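Side-chain contacts in ribulose-1,5-bisphosphate carboxylase/oxygenase large subunit (Rhodopseudomonas palustris, PDB 3QFW), which is a Rubisco-like protein that probably binds magnesium and may catalyse a reaction other than ribulose-bisphosphate carboxylation: residues B[19-24]-B[65-70]; B[200-205]-B[250-255]. One frame throughout, in Å; residues are numbered along the deposited sequence.

Contact 1 (B[19-24]-B[65-70]); sequences ERIEQR and YAVRIG
The helical turn that brings Ile21 onto the ring of Tyr65 is closed by a backbone hydrogen bond, Arg24 N to Arg20 O at 2.7 Å; between the two segments themselves no polar bond forms, and the contact is apolar. It belongs to the N-terminal alpha/beta domain of the Rubisco family, where helix 18-31 packs on one face of an antiparallel sheet. The evidence for a CH-pi contact is direct: Ile21 CG1 stands 3.6 Å from the centroid of the Tyr65 ring and only 18° off its normal. The rest of the isoleucine follows the ring lengthwise. At the near end CD1 rests 3.7 Å from Tyr65 CB, and at the far end CG2 lies 3.8 Å from Tyr65 CZ. With its CG anti to the carbonyl carbon (chi1 -64°), Tyr65 swings its ring along the helix, and the carbons of the isoleucine side chain lie along one face. Trimming Tyr65 to an alanine would probably open a gap against the helix and leave Ile21 CG1 and CG2 without the ring face they lie on. Val67 and Ile69 continue the same sheet face, touching Ala25 and Leu28 further along the helix, whereas Arg68 pairs with Glu103. Within the two segments Val67 adds a looser touch, its CG2 4.2 Å from Ile21 CD1.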
loop_
_atom_site.group_PDB
_atom_site.type_symbol
_atom_site.label_atom_id
_atom_site.label_comp_id
_atom_site.label_asym_id
_atom_site.label_seq_id
_atom_site.Cartn_x
_atom_site.Cartn_y
_atom_site.Cartn_z
ATOM N N GLU B 19 -14.771 12.383 -26.769
ATOM C CA GLU B 19 -15.847 11.471 -27.120
ATOM C C GLU B 19 -16.199 10.539 -25.967
ATOM O O GLU B 19 -17.371 10.226 -25.745
ATOM C CB GLU B 19 -15.446 10.654 -28.350
ATOM C CG GLU B 19 -16.212 9.349 -28.517
ATOM C CD GLU B 19 -15.485 8.368 -29.418
ATOM O OE1 GLU B 19 -14.468 8.762 -30.029
ATOM O OE2 GLU B 19 -15.927 7.201 -29.510
ATOM N N ARG B 20 -15.183 10.100 -25.231
ATOM C CA ARG B 20 -15.369 9.057 -24.225
ATOM C C ARG B 20 -15.243 9.557 -22.787
ATOM O O ARG B 20 -15.516 8.810 -21.851
ATOM C CB ARG B 20 -14.396 7.897 -24.471
ATOM C CG ARG B 20 -14.722 7.069 -25.716
ATOM C CD ARG B 20 -13.628 6.057 -26.068
ATOM N NE ARG B 20 -13.496 4.978 -25.089
ATOM C CZ ARG B 20 -12.928 3.802 -25.347
ATOM N NH1 ARG B 20 -12.451 3.546 -26.558
ATOM N NH2 ARG B 20 -12.845 2.875 -24.401
ATOM N N ILE B 21 -14.839 10.814 -22.612
ATOM C CA ILE B 21 -14.622 11.366 -21.268
ATOM C C ILE B 21 -15.891 11.393 -20.413
ATOM O O ILE B 21 -15.863 11.025 -19.240
ATOM C CB ILE B 21 -13.968 12.777 -21.293
ATOM C CG1 ILE B 21 -13.824 13.323 -19.869
ATOM C CG2 ILE B 21 -14.772 13.736 -22.155
ATOM C CD1 ILE B 21 -13.049 12.405 -18.925
ATOM N N GLU B 22 -17.005 11.825 -20.996
ATOM C CA GLU B 22 -18.276 11.812 -20.273
ATOM C C GLU B 22 -18.618 10.406 -19.784
ATOM O O GLU B 22 -18.948 10.217 -18.614
ATOM C CB GLU B 22 -19.407 12.381 -21.133
ATOM C CG GLU B 22 -19.346 13.886 -21.322
ATOM C CD GLU B 22 -19.505 14.652 -20.017
ATOM O OE1 GLU B 22 -19.870 14.030 -18.995
ATOM O OE2 GLU B 22 -19.267 15.878 -20.013
ATOM N N GLN B 23 -18.532 9.427 -20.683
ATOM C CA GLN B 23 -18.763 8.020 -20.344
ATOM C C GLN B 23 -17.761 7.517 -19.305
ATOM O O GLN B 23 -18.129 6.878 -18.318
ATOM C CB GLN B 23 -18.674 7.152 -21.608
ATOM C CG GLN B 23 -18.627 5.648 -21.347
ATOM C CD GLN B 23 -18.430 4.829 -22.620
ATOM O OE1 GLN B 23 -17.499 5.072 -23.395
ATOM N NE2 GLN B 23 -19.308 3.852 -22.838
ATOM N N ARG B 24 -16.487 7.800 -19.542
ATOM C CA ARG B 24 -15.438 7.421 -18.605
ATOM C C ARG B 24 -15.710 7.987 -17.212
ATOM O O ARG B 24 -15.515 7.308 -16.210
ATOM C CB ARG B 24 -14.079 7.902 -19.101
ATOM C CG ARG B 24 -12.932 7.492 -18.199
ATOM C CD ARG B 24 -12.809 5.969 -18.140
ATOM N NE ARG B 24 -11.706 5.563 -17.273
ATOM C CZ ARG B 24 -11.797 5.436 -15.950
ATOM N NH1 ARG B 24 -12.944 5.684 -15.331
ATOM N NH2 ARG B 24 -10.738 5.063 -15.246
ATOM N N TYR B 65 -8.462 15.437 -18.427
ATOM C CA TYR B 65 -9.596 16.042 -17.746
ATOM C C TYR B 65 -9.477 15.938 -16.239
ATOM O O TYR B 65 -8.866 15.011 -15.713
ATOM C CB TYR B 65 -10.899 15.375 -18.188
ATOM C CG TYR B 65 -11.201 15.575 -19.648
ATOM C CD1 TYR B 65 -10.708 14.696 -20.603
ATOM C CD2 TYR B 65 -11.963 16.655 -20.075
ATOM C CE1 TYR B 65 -10.976 14.879 -21.947
ATOM C CE2 TYR B 65 -12.236 16.850 -21.415
ATOM C CZ TYR B 65 -11.741 15.960 -22.347
ATOM O OH TYR B 65 -12.012 16.151 -23.683
ATOM N N ALA B 66 -10.070 16.905 -15.554
ATOM C CA ALA B 66 -10.272 16.810 -14.123
ATOM C C ALA B 66 -11.734 16.467 -13.893
ATOM O O ALA B 66 -12.630 17.092 -14.464
ATOM C CB ALA B 66 -9.915 18.118 -13.439
ATOM N N VAL B 67 -11.972 15.462 -13.066
ATOM C CA VAL B 67 -13.331 15.016 -12.804
ATOM C C VAL B 67 -13.599 15.005 -11.312
ATOM O O VAL B 67 -12.903 14.340 -10.548
ATOM C CB VAL B 67 -13.591 13.625 -13.418
ATOM C CG1 VAL B 67 -14.991 13.119 -13.058
ATOM C CG2 VAL B 67 -13.395 13.681 -14.932
ATOM N N ARG B 68 -14.599 15.780 -10.907
ATOM C CA ARG B 68 -15.031 15.830 -9.518
ATOM C C ARG B 68 -16.162 14.840 -9.294
ATOM O O ARG B 68 -17.200 14.897 -9.965
ATOM C CB ARG B 68 -15.478 17.245 -9.145
ATOM C CG ARG B 68 -14.322 18.200 -8.904
ATOM C CD ARG B 68 -14.790 19.653 -8.763
ATOM N NE ARG B 68 -15.636 19.872 -7.592
ATOM C CZ ARG B 68 -15.188 20.235 -6.392
ATOM N NH1 ARG B 68 -13.889 20.394 -6.187
ATOM N NH2 ARG B 68 -16.037 20.418 -5.390
ATOM N N ILE B 69 -15.955 13.930 -8.351
ATOM C CA ILE B 69 -16.960 12.931 -8.022
ATOM C C ILE B 69 -17.412 13.094 -6.591
ATOM O O ILE B 69 -16.592 13.174 -5.677
ATOM C CB ILE B 69 -16.413 11.503 -8.192
ATOM C CG1 ILE B 69 -15.939 11.288 -9.628
ATOM C CG2 ILE B 69 -17.484 10.464 -7.819
ATOM C CD1 ILE B 69 -17.051 11.384 -10.643
ATOM N N GLY B 70 -18.723 13.152 -6.402
ATOM C CA GLY B 70 -19.302 13.231 -5.077
ATOM C C GLY B 70 -19.578 11.826 -4.594
ATOM O O GLY B 70 -20.402 11.115 -5.175
#

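Contact 2 (B[200-205]-B[250-255]); sequences LYAPNI and VVVAHP
Leu200 and Val250 make the tighter of two apolar touches inside a TIM barrel, with Leu200 CD1 3.8 Å from Val250 CG2. Strand 226-229 comes between strands 200-202 and 250-253 in the chain and in the barrel wall, so no hydrogen bond joins the two segments and they meet through side chains directed into the barrel interior. Leu200 gets there by extension: CD1 runs nearly anti to CA (chi2 161°), and the two side chains cross at about a right angle. One layer further along, Ala202 CB meets Val252 CG2 at 4.1 Å. Both valines thus offer the same branch, the methyl anti to the carbonyl carbon. Leu162, on the strand paired with 200-202, touches Leu200, Ala202 and Val252 and so continues this apolar core along the barrel wall. The packing is not uniform. At the start of the strands Leu200 is partly exposed, while Val250, Ala202 and Val252 are buried. Toward the C-terminal ends, where TIM barrels carry their active sites, the segments no longer touch. Across this wider separation each side chain has another partner: Asn204 ND2 bonds to Leu169 O, and the His254 ring stacks with that of His167. The nearest side-chain approach here, Asn204 OD1 to His254 CB, is 5.7 Å.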
loop_
_atom_site.group_PDB
_atom_site.type_symbol
_atom_site.label_atom_id
_atom_site.label_comp_id
_atom_site.label_asym_id
_atom_site.label_seq_id
_atom_site.Cartn_x
_atom_site.Cartn_y
_atom_site.Cartn_z
ATOM N N LEU B 200 16.732 15.315 17.763
ATOM C CA LEU B 200 15.817 14.169 17.866
ATOM C C LEU B 200 16.276 12.971 17.034
ATOM O O LEU B 200 16.898 13.131 15.982
ATOM C CB LEU B 200 14.411 14.563 17.410
ATOM C CG LEU B 200 13.634 15.620 18.194
ATOM C CD1 LEU B 200 12.522 16.178 17.327
ATOM C CD2 LEU B 200 13.064 15.035 19.477
ATOM N N TYR B 201 15.951 11.770 17.503
ATOM C CA TYR B 201 16.184 10.548 16.726
ATOM C C TYR B 201 14.880 9.831 16.373
ATOM O O TYR B 201 14.046 9.567 17.242
ATOM C CB TYR B 201 17.133 9.613 17.474
ATOM C CG TYR B 201 17.308 8.248 16.845
ATOM C CD1 TYR B 201 17.615 8.109 15.494
ATOM C CD2 TYR B 201 17.195 7.093 17.611
ATOM C CE1 TYR B 201 17.776 6.838 14.921
ATOM C CE2 TYR B 201 17.367 5.840 17.049
ATOM C CZ TYR B 201 17.661 5.717 15.711
ATOM O OH TYR B 201 17.832 4.450 15.164
ATOM N N ALA B 202 14.716 9.515 15.091
ATOM C CA ALA B 202 13.516 8.842 14.603
ATOM C C ALA B 202 13.849 7.462 14.009
ATOM O O ALA B 202 14.183 7.349 12.836
ATOM C CB ALA B 202 12.816 9.713 13.567
ATOM N N PRO B 203 13.809 6.414 14.840
ATOM C CA PRO B 203 14.032 5.049 14.340
ATOM C C PRO B 203 12.846 4.535 13.518
ATOM O O PRO B 203 11.702 4.932 13.756
ATOM C CB PRO B 203 14.183 4.226 15.623
ATOM C CG PRO B 203 13.484 5.032 16.665
ATOM C CD PRO B 203 13.728 6.460 16.307
ATOM N N ASN B 204 13.121 3.667 12.550
ATOM C CA ASN B 204 12.067 3.175 11.674
ATOM C C ASN B 204 11.369 1.963 12.263
ATOM O O ASN B 204 11.984 0.905 12.418
ATOM C CB ASN B 204 12.612 2.842 10.282
ATOM C CG ASN B 204 11.518 2.397 9.327
ATOM O OD1 ASN B 204 10.582 3.149 9.055
ATOM N ND2 ASN B 204 11.625 1.162 8.822
ATOM N N ILE B 205 10.091 2.109 12.599
ATOM C CA ILE B 205 9.303 0.960 13.058
ATOM C C ILE B 205 8.609 0.237 11.899
ATOM O O ILE B 205 8.175 0.874 10.940
ATOM C CB ILE B 205 8.298 1.334 14.156
ATOM C CG1 ILE B 205 7.337 2.418 13.662
ATOM C CG2 ILE B 205 9.053 1.814 15.391
ATOM C CD1 ILE B 205 6.092 2.551 14.508
ATOM N N VAL B 250 7.615 12.752 18.056
ATOM C CA VAL B 250 7.460 13.325 16.727
ATOM C C VAL B 250 7.294 12.160 15.741
ATOM O O VAL B 250 8.153 11.272 15.663
ATOM C CB VAL B 250 8.649 14.212 16.333
ATOM C CG1 VAL B 250 8.461 14.757 14.928
ATOM C CG2 VAL B 250 8.817 15.374 17.340
ATOM N N VAL B 251 6.186 12.150 15.009
ATOM C CA VAL B 251 5.945 11.076 14.037
ATOM C C VAL B 251 6.334 11.534 12.642
ATOM O O VAL B 251 5.696 12.420 12.069
ATOM C CB VAL B 251 4.486 10.631 14.025
ATOM C CG1 VAL B 251 4.254 9.566 12.904
ATOM C CG2 VAL B 251 4.099 10.085 15.390
ATOM N N VAL B 252 7.387 10.934 12.104
ATOM C CA VAL B 252 7.904 11.317 10.796
ATOM C C VAL B 252 7.440 10.276 9.782
ATOM O O VAL B 252 7.737 9.090 9.928
ATOM C CB VAL B 252 9.441 11.350 10.783
ATOM C CG1 VAL B 252 9.950 11.845 9.437
ATOM C CG2 VAL B 252 9.993 12.219 11.933
ATOM N N ALA B 253 6.728 10.713 8.752
ATOM C CA ALA B 253 6.271 9.784 7.729
ATOM C C ALA B 253 7.272 9.697 6.578
ATOM O O ALA B 253 7.902 10.693 6.217
ATOM C CB ALA B 253 4.891 10.178 7.225
ATOM N N HIS B 254 7.428 8.489 6.033
ATOM C CA HIS B 254 8.279 8.228 4.875
ATOM C C HIS B 254 7.420 7.722 3.709
ATOM O O HIS B 254 6.438 7.006 3.919
ATOM C CB HIS B 254 9.330 7.166 5.214
ATOM C CG HIS B 254 10.358 6.973 4.142
ATOM N ND1 HIS B 254 10.201 6.069 3.113
ATOM C CD2 HIS B 254 11.552 7.581 3.931
ATOM C CE1 HIS B 254 11.252 6.125 2.315
ATOM N NE2 HIS B 254 12.093 7.031 2.793
ATOM N N PRO B 255 7.798 8.073 2.473
ATOM C CA PRO B 255 6.909 7.773 1.347
ATOM C C PRO B 255 7.127 6.408 0.664
ATOM O O PRO B 255 6.617 6.216 -0.435
ATOM C CB PRO B 255 7.230 8.901 0.362
ATOM C CG PRO B 255 8.697 9.142 0.580
ATOM C CD PRO B 255 8.889 8.996 2.085
#

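Contact 1 and contact 2 are independent pieces of the two-domain Rubisco fold. Their centres lie 39 Å apart, their nearest atoms are about 23 Å apart, and contact 1 closes along the chain before contact 2 opens. Contact 1 joins helix to sheet in the N-terminal domain, its centre about 29 Å from the centre of the chain; the centre of contact 2 is about 10 Å from it, within the barrel. Only contact 2 meets the second subunit, where Asn90 of that subunit packs on His254. This is consistent with Rubisco dimers, in which the N-terminal domain of one subunit helps complete the active site at the barrel mouth of the other.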